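Local coordinates for protein pectate lyase/Amb allergen (Acidovorax citrulli, PDB 4HWV) that is a secreted polysaccharide lyase that probably cleaves pectate by calcium-dependent beta-elimination, at residues 74-79 and 163-168; 330-335 and 352-357; 382-387 and 429-434. One frame throughout, in Å; residues are numbered along the deposited sequence. Where two conformers were deposited one is given.

Contact 1. Residues 74-79 and 163-168; sequences PDKAPK and VPDNTS
Pro74 rests its CB against CB of Pro164, 3.9 Å away, where the loop leading into strand 79-83 meets a neighbouring coil of the right-handed parallel beta-helix. Asp75 is held by its own carboxylate: OD1 accepts from Ala77 N in an Asx turn, while OD2 makes a salt bridge with Arg43. At Lys76, CG passes 3.4 Å from Asp165 OD1; the two side chains lie side by side, but the ammonium stops short of a salt bridge, and Asp165 OD2 accepts from Ala193 N on strand 192-198. The backbone O of Lys76 receives Asn166 ND2 at 2.9 Å, almost in line with the carbonyl (172°). Asparagine suits this place twice over, because Asn166 also adopts left-handed helical backbone angles, which asparagine tolerates well. The backbone O of Asn166 then takes a CA-H contact from Pro78 and the N-H of Lys79 (3.0 Å), and Ser168 N donates to Lys79 O, starting a parallel ladder in which Lys79 pairs with Thr167. The side chain of Lys79 does not run out to solvent: bends at chi3 (70°) and chi4 (56°) fold it back beneath the loop. There its buried NZ donates to Asp75 O and Ala77 O and, across the contact, to Thr167 OG1 at 2.9 Å. That hydroxyl in turn donates to Pro164 O, from above the carbonyl plane, at 2.8 Å.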
# COMPACT_ATOMS: atom_id res chain seq x y z
N PRO A 74 -17.77 -28.76 -5.16
CA PRO A 74 -16.49 -28.47 -5.84
C PRO A 74 -16.24 -29.55 -6.88
O PRO A 74 -16.50 -30.73 -6.64
CB PRO A 74 -15.46 -28.53 -4.70
CG PRO A 74 -16.28 -28.24 -3.46
CD PRO A 74 -17.62 -28.87 -3.71
N ASP A 75 -15.76 -29.13 -8.04
CA ASP A 75 -15.64 -30.03 -9.20
C ASP A 75 -14.26 -30.68 -9.24
O ASP A 75 -13.25 -29.99 -9.36
CB ASP A 75 -15.87 -29.18 -10.46
CG ASP A 75 -15.88 -29.98 -11.75
OD1 ASP A 75 -15.70 -31.21 -11.72
OD2 ASP A 75 -16.03 -29.33 -12.81
N LYS A 76 -14.22 -32.01 -9.14
CA LYS A 76 -12.95 -32.72 -9.12
C LYS A 76 -12.37 -33.02 -10.50
O LYS A 76 -11.27 -33.58 -10.60
CB LYS A 76 -13.06 -34.02 -8.32
CG LYS A 76 -13.46 -33.80 -6.85
CD LYS A 76 -13.44 -35.13 -6.08
CE LYS A 76 -14.17 -34.99 -4.75
NZ LYS A 76 -13.70 -35.99 -3.73
N ALA A 77 -13.11 -32.71 -11.56
CA ALA A 77 -12.61 -32.97 -12.92
C ALA A 77 -11.53 -31.95 -13.32
O ALA A 77 -11.55 -30.81 -12.87
CB ALA A 77 -13.76 -32.93 -13.90
N PRO A 78 -10.60 -32.35 -14.21
CA PRO A 78 -9.58 -31.40 -14.66
C PRO A 78 -10.18 -30.12 -15.21
O PRO A 78 -11.14 -30.13 -16.00
CB PRO A 78 -8.85 -32.18 -15.76
CG PRO A 78 -8.99 -33.66 -15.30
CD PRO A 78 -10.39 -33.72 -14.74
N LYS A 79 -9.64 -28.99 -14.78
CA LYS A 79 -10.14 -27.68 -15.19
C LYS A 79 -8.99 -26.70 -15.29
O LYS A 79 -8.01 -26.75 -14.54
CB LYS A 79 -11.20 -27.16 -14.22
CG LYS A 79 -10.63 -26.77 -12.85
CD LYS A 79 -11.67 -26.62 -11.75
CE LYS A 79 -12.27 -27.96 -11.33
NZ LYS A 79 -11.21 -28.94 -10.88
N VAL A 163 -10.50 -24.87 -3.30
CA VAL A 163 -9.95 -25.31 -4.60
C VAL A 163 -9.94 -26.83 -4.67
O VAL A 163 -9.33 -27.49 -3.82
CB VAL A 163 -8.52 -24.76 -4.82
CG1 VAL A 163 -7.98 -25.22 -6.16
CG2 VAL A 163 -8.53 -23.24 -4.73
N PRO A 164 -10.63 -27.41 -5.66
CA PRO A 164 -10.74 -28.88 -5.75
C PRO A 164 -9.61 -29.52 -6.57
O PRO A 164 -8.73 -28.84 -7.08
CB PRO A 164 -12.08 -29.05 -6.49
CG PRO A 164 -12.06 -27.90 -7.47
CD PRO A 164 -11.44 -26.74 -6.69
N ASP A 165 -9.66 -30.84 -6.68
CA ASP A 165 -8.67 -31.62 -7.42
C ASP A 165 -8.52 -31.15 -8.85
O ASP A 165 -9.47 -30.66 -9.48
CB ASP A 165 -9.07 -33.09 -7.49
CG ASP A 165 -9.36 -33.68 -6.12
OD1 ASP A 165 -10.38 -33.30 -5.51
OD2 ASP A 165 -8.56 -34.52 -5.66
N ASN A 166 -7.32 -31.37 -9.39
CA ASN A 166 -7.10 -31.25 -10.83
C ASN A 166 -7.44 -29.87 -11.35
O ASN A 166 -8.14 -29.70 -12.34
CB ASN A 166 -7.86 -32.34 -11.59
CG ASN A 166 -7.53 -33.73 -11.10
OD1 ASN A 166 -6.37 -34.10 -10.99
ND2 ASN A 166 -8.57 -34.52 -10.81
N THR A 167 -6.92 -28.86 -10.66
CA THR A 167 -7.23 -27.48 -10.98
C THR A 167 -5.98 -26.71 -11.33
O THR A 167 -4.99 -26.76 -10.59
CB THR A 167 -7.89 -26.79 -9.78
OG1 THR A 167 -9.10 -27.49 -9.46
CG2 THR A 167 -8.23 -25.32 -10.09
N SER A 168 -6.03 -25.98 -12.44
CA SER A 168 -5.04 -24.96 -12.75
C SER A 168 -5.66 -23.57 -12.66
O SER A 168 -6.72 -23.32 -13.24
CB SER A 168 -4.48 -25.15 -14.15
OG SER A 168 -3.73 -26.35 -14.20

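Contact 2. Residues 330-335 and 352-357; sequences HFQNLR and YYENTR
His330 NE2 donates to Glu354 OE1 at 2.7 Å; OE1 lies in the imidazole plane, and the nitrogen meets it nearly along the C-O axis, though the bond is somewhat bent at the hydrogen. Both side chains have CG anti to the backbone N (chi1 -168° and -179°), which carries them off the same face of two parallel strands. Tyr352 shares that face; its ring is almost parallel to His330 but slid aside, with the two CD2 atoms 3.5 Å apart. Gln332 lies alongside Glu354, and Gln332 OE1 accepts from His296 NE2. On the other face Phe331 puts CD2 over the ring of Tyr353, 3.3 Å from CE2, with the ring planes oblique at 50°; large aromatics fill the interior here, and Tyr353 OH finds an acceptor in Gln338 O.

Between the strands, Phe331 N donates to Tyr352 O, Glu354 N to Phe331 O, and Asn333 N to Glu354 O at 2.9 Å. Asn333 then turns the chain a corner with left-handed helical angles, a conformation asparagine accepts readily. Asn355 spans the corner: ND2 reaches Leu334 O in a weak bond and also donates to Tyr363 O, while OD1 accepts from Thr356 N (2.7 Å) and from a water that also donates, weakly, to Asn333 OD1. The pair forms successive rungs of the beta-helix, between strands 296-300 and 376-387. Helix 470-477 covers the His330 and Tyr352 face through Ala471, Ile474 and Thr475.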
# COMPACT_ATOMS: atom_id res chain seq x y z
N HIS A 330 12.30 -15.11 -4.95
CA HIS A 330 12.78 -13.87 -4.35
C HIS A 330 12.00 -13.68 -3.06
O HIS A 330 10.78 -13.52 -3.09
CB HIS A 330 12.53 -12.72 -5.32
CG HIS A 330 13.24 -11.45 -4.97
ND1 HIS A 330 13.06 -10.30 -5.71
CD2 HIS A 330 14.16 -11.15 -4.02
CE1 HIS A 330 13.81 -9.33 -5.21
NE2 HIS A 330 14.49 -9.82 -4.18
N PHE A 331 12.71 -13.75 -1.92
CA PHE A 331 12.12 -13.55 -0.59
C PHE A 331 12.55 -12.16 -0.14
O PHE A 331 13.63 -11.99 0.42
CB PHE A 331 12.69 -14.58 0.39
CG PHE A 331 12.35 -16.04 0.07
CD1 PHE A 331 11.05 -16.46 -0.21
CD2 PHE A 331 13.35 -16.99 0.13
CE1 PHE A 331 10.78 -17.81 -0.45
CE2 PHE A 331 13.10 -18.34 -0.10
CZ PHE A 331 11.81 -18.76 -0.36
N GLN A 332 11.71 -11.15 -0.42
CA GLN A 332 12.10 -9.75 -0.25
C GLN A 332 11.28 -9.07 0.83
O GLN A 332 10.05 -9.17 0.83
CB GLN A 332 11.93 -9.01 -1.58
CG GLN A 332 12.34 -7.55 -1.52
CD GLN A 332 12.19 -6.84 -2.85
OE1 GLN A 332 11.42 -7.25 -3.71
NE2 GLN A 332 12.92 -5.75 -3.01
N ASN A 333 11.93 -8.39 1.76
CA ASN A 333 11.20 -7.67 2.81
C ASN A 333 10.22 -8.58 3.54
O ASN A 333 9.07 -8.20 3.79
CB ASN A 333 10.46 -6.46 2.25
CG ASN A 333 11.37 -5.48 1.58
OD1 ASN A 333 12.59 -5.51 1.76
ND2 ASN A 333 10.79 -4.61 0.77
N LEU A 334 10.69 -9.78 3.89
CA LEU A 334 9.93 -10.69 4.75
C LEU A 334 10.59 -10.72 6.12
O LEU A 334 11.83 -10.75 6.22
CB LEU A 334 9.89 -12.11 4.17
CG LEU A 334 9.45 -12.26 2.71
CD1 LEU A 334 9.52 -13.73 2.29
CD2 LEU A 334 8.03 -11.71 2.52
N ARG A 335 9.78 -10.73 7.17
CA ARG A 335 10.35 -10.67 8.51
C ARG A 335 10.83 -12.01 9.08
O ARG A 335 11.89 -12.08 9.70
CB ARG A 335 9.36 -10.01 9.47
CG ARG A 335 9.82 -9.92 10.91
CD ARG A 335 9.11 -8.77 11.61
NE ARG A 335 9.34 -8.72 13.05
CZ ARG A 335 10.39 -8.14 13.62
NH1 ARG A 335 11.34 -7.61 12.86
NH2 ARG A 335 10.49 -8.11 14.95
N TYR A 352 16.76 -16.14 -3.43
CA TYR A 352 17.41 -14.88 -3.11
C TYR A 352 16.61 -14.20 -2.01
O TYR A 352 15.46 -13.79 -2.23
CB TYR A 352 17.46 -13.98 -4.34
CG TYR A 352 18.01 -12.59 -4.09
CD1 TYR A 352 19.01 -12.36 -3.16
CD2 TYR A 352 17.55 -11.51 -4.83
CE1 TYR A 352 19.52 -11.08 -2.95
CE2 TYR A 352 18.05 -10.23 -4.63
CZ TYR A 352 19.04 -10.03 -3.69
OH TYR A 352 19.56 -8.77 -3.50
N TYR A 353 17.22 -14.09 -0.83
CA TYR A 353 16.65 -13.36 0.30
C TYR A 353 17.22 -11.96 0.29
O TYR A 353 18.43 -11.78 0.19
CB TYR A 353 17.08 -14.02 1.60
CG TYR A 353 16.57 -15.42 1.85
CD1 TYR A 353 17.19 -16.54 1.27
CD2 TYR A 353 15.51 -15.63 2.72
CE1 TYR A 353 16.73 -17.83 1.55
CE2 TYR A 353 15.04 -16.91 3.00
CZ TYR A 353 15.66 -18.00 2.43
OH TYR A 353 15.21 -19.27 2.71
N GLU A 354 16.35 -10.97 0.43
CA GLU A 354 16.75 -9.58 0.36
C GLU A 354 15.96 -8.75 1.36
O GLU A 354 14.73 -8.66 1.26
CB GLU A 354 16.53 -9.04 -1.06
CG GLU A 354 16.96 -7.59 -1.24
CD GLU A 354 16.70 -7.02 -2.63
OE1 GLU A 354 16.01 -7.67 -3.43
OE2 GLU A 354 17.19 -5.90 -2.90
N ASN A 355 16.65 -8.16 2.32
CA ASN A 355 15.98 -7.36 3.35
C ASN A 355 17.02 -6.53 4.09
O ASN A 355 18.22 -6.55 3.76
CB ASN A 355 15.20 -8.27 4.33
CG ASN A 355 14.02 -7.56 5.00
OD1 ASN A 355 13.91 -6.33 4.95
ND2 ASN A 355 13.15 -8.32 5.67
N THR A 356 16.54 -5.80 5.10
CA THR A 356 17.41 -5.12 6.03
C THR A 356 16.98 -5.44 7.45
O THR A 356 15.81 -5.74 7.69
CB THR A 356 17.39 -3.60 5.82
OG1 THR A 356 18.26 -2.98 6.77
CG2 THR A 356 15.98 -3.03 5.97
N ARG A 357 17.91 -5.34 8.39
CA ARG A 357 17.59 -5.47 9.81
C ARG A 357 17.19 -4.14 10.43
O ARG A 357 16.80 -4.11 11.59
CB ARG A 357 18.78 -6.06 10.57
CG ARG A 357 19.05 -7.54 10.22
CD ARG A 357 20.11 -8.18 11.13
NE ARG A 357 19.66 -8.23 12.52
CZ ARG A 357 20.09 -7.41 13.47
NH1 ARG A 357 21.00 -6.48 13.21
NH2 ARG A 357 19.60 -7.53 14.71
O HOH W 1 12.95 -3.82 4.04

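Contact 3. Residues 382-387 and 429-434; sequences NVVSLA and TVLNGG
Asn432 extends the pairing of two parallel strands with its side chain, gripping both backbone polar atoms of Leu386. From CB the chain turns CG anti to the carbonyl carbon (chi1 -65°), bringing CG to 3.6 Å from Leu386 O. Beyond it the amide divides its work. OD1 accepts from Leu386 N at 2.9 Å, the donor in the carbonyl plane and on a lone pair, and touches Ser385 CA besides. ND2 donates to Leu386 O, also at 2.9 Å and close to the amide plane. The carboxamide thus acts as a substitute peptide group where the backbone of residues 429-434 turns off.

Before it the ladder is regular: Val430 N binds Asn382 O, Val384 N binds Val430 O at 2.7 Å, and Asn432 N binds Val384 O in a nearly straight bond (175°). Leu431 and Val384 point to one face, with CD1 of the leucine 3.6 Å from CG1 of the valine and near Leu386 CB. One water joins Asn382 N and ND2 to Thr429 OG1, which also bonds Asp426 OD2; Asn382 OD1 accepts from Asn351 N and its ND2 donates to Leu348 O. Another water joins Val384 O to Gly433 N. The Asn-Gly pair, both with positive phi, fits a type I' turn from Leu431 to Gly434. A tight beta hairpin thus follows a parallel rung of the beta-helix, stacked on strand 376-387.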
# COMPACT_ATOMS: atom_id res chain seq x y z
N ASN A 382 21.71 -20.74 -1.72
CA ASN A 382 20.84 -19.58 -1.49
C ASN A 382 21.72 -18.36 -1.28
O ASN A 382 22.78 -18.44 -0.64
CB ASN A 382 19.96 -19.80 -0.26
CG ASN A 382 19.00 -20.96 -0.45
OD1 ASN A 382 17.99 -20.83 -1.14
ND2 ASN A 382 19.30 -22.11 0.16
N VAL A 383 21.27 -17.22 -1.80
CA VAL A 383 21.95 -15.94 -1.61
C VAL A 383 21.12 -15.06 -0.70
O VAL A 383 19.92 -14.95 -0.88
CB VAL A 383 22.15 -15.23 -2.94
CG1 VAL A 383 22.74 -13.82 -2.72
CG2 VAL A 383 23.03 -16.05 -3.85
N VAL A 384 21.80 -14.44 0.27
CA VAL A 384 21.16 -13.53 1.20
C VAL A 384 21.84 -12.17 1.15
O VAL A 384 23.06 -12.07 1.34
CB VAL A 384 21.21 -14.09 2.66
CG1 VAL A 384 20.49 -13.15 3.63
CG2 VAL A 384 20.65 -15.50 2.72
N SER A 385 21.06 -11.14 0.85
CA SER A 385 21.50 -9.76 0.99
C SER A 385 20.75 -9.16 2.15
O SER A 385 19.54 -8.94 2.06
CB SER A 385 21.16 -8.96 -0.27
OG SER A 385 21.44 -7.58 -0.06
N LEU A 386 21.45 -8.92 3.25
CA LEU A 386 20.81 -8.50 4.49
C LEU A 386 21.56 -7.29 5.01
O LEU A 386 22.67 -7.42 5.55
CB LEU A 386 20.80 -9.66 5.49
CG LEU A 386 20.06 -9.41 6.81
CD1 LEU A 386 18.67 -8.85 6.54
CD2 LEU A 386 19.96 -10.70 7.59
N ALA A 387 20.97 -6.12 4.80
CA ALA A 387 21.56 -4.86 5.22
C ALA A 387 21.25 -4.56 6.68
O ALA A 387 20.57 -5.33 7.36
CB ALA A 387 21.07 -3.73 4.33
N THR A 429 25.68 -21.46 0.86
CA THR A 429 24.98 -20.26 1.30
C THR A 429 25.91 -19.06 1.18
O THR A 429 27.07 -19.12 1.63
CB THR A 429 24.56 -20.37 2.77
OG1 THR A 429 23.75 -21.54 2.93
CG2 THR A 429 23.76 -19.12 3.17
N VAL A 430 25.41 -17.97 0.61
CA VAL A 430 26.16 -16.72 0.55
C VAL A 430 25.41 -15.64 1.29
O VAL A 430 24.22 -15.46 1.07
CB VAL A 430 26.42 -16.31 -0.92
CG1 VAL A 430 27.12 -14.94 -1.00
CG2 VAL A 430 27.26 -17.38 -1.59
N LEU A 431 26.10 -14.97 2.21
CA LEU A 431 25.52 -13.86 2.96
C LEU A 431 26.38 -12.64 2.70
O LEU A 431 27.57 -12.62 3.02
CB LEU A 431 25.49 -14.19 4.45
CG LEU A 431 25.13 -13.07 5.41
CD1 LEU A 431 23.72 -12.52 5.12
CD2 LEU A 431 25.26 -13.55 6.85
N ASN A 432 25.77 -11.62 2.10
CA ASN A 432 26.46 -10.36 1.83
C ASN A 432 27.79 -10.57 1.13
O ASN A 432 28.81 -9.99 1.49
CB ASN A 432 26.60 -9.54 3.12
CG ASN A 432 25.24 -9.10 3.64
OD1 ASN A 432 24.29 -9.01 2.86
ND2 ASN A 432 25.13 -8.86 4.94
N GLY A 433 27.77 -11.43 0.13
CA GLY A 433 28.91 -11.65 -0.74
C GLY A 433 29.94 -12.66 -0.29
O GLY A 433 30.92 -12.88 -0.99
N GLY A 434 29.75 -13.26 0.88
CA GLY A 434 30.69 -14.27 1.34
C GLY A 434 29.99 -15.52 1.85
O GLY A 434 28.83 -15.46 2.27
O HOH W 2 22.20 -22.35 0.88
O HOH W 3 25.07 -11.91 -0.95

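All three contacts lie on one right-handed parallel beta-helix, contact 1 where a loop enters its strand. Contacts 2 and 3 are direct neighbours, their centres about 11 Å apart: strand 345-356 pairs with strand 376-387, with probable hydrogen bonds Tyr353 N to Val383 O and Ser385 N to Tyr353 O, both 2.8 Å. Residues 330-335, 352-357, 382-387 and 429-434 are therefore four successive layers. Contact 1 lies on the opposite side of the chain's centre, about 34 Å from contact 2 and about 40 Å from contact 3 between centres. The calcium ion is bound by Asp227, Asp278 and Asp282; the Leu334 side chain of contact 2 is about 11 Å from that of Asp282, whereas contacts 1 and 3 lie away from this site.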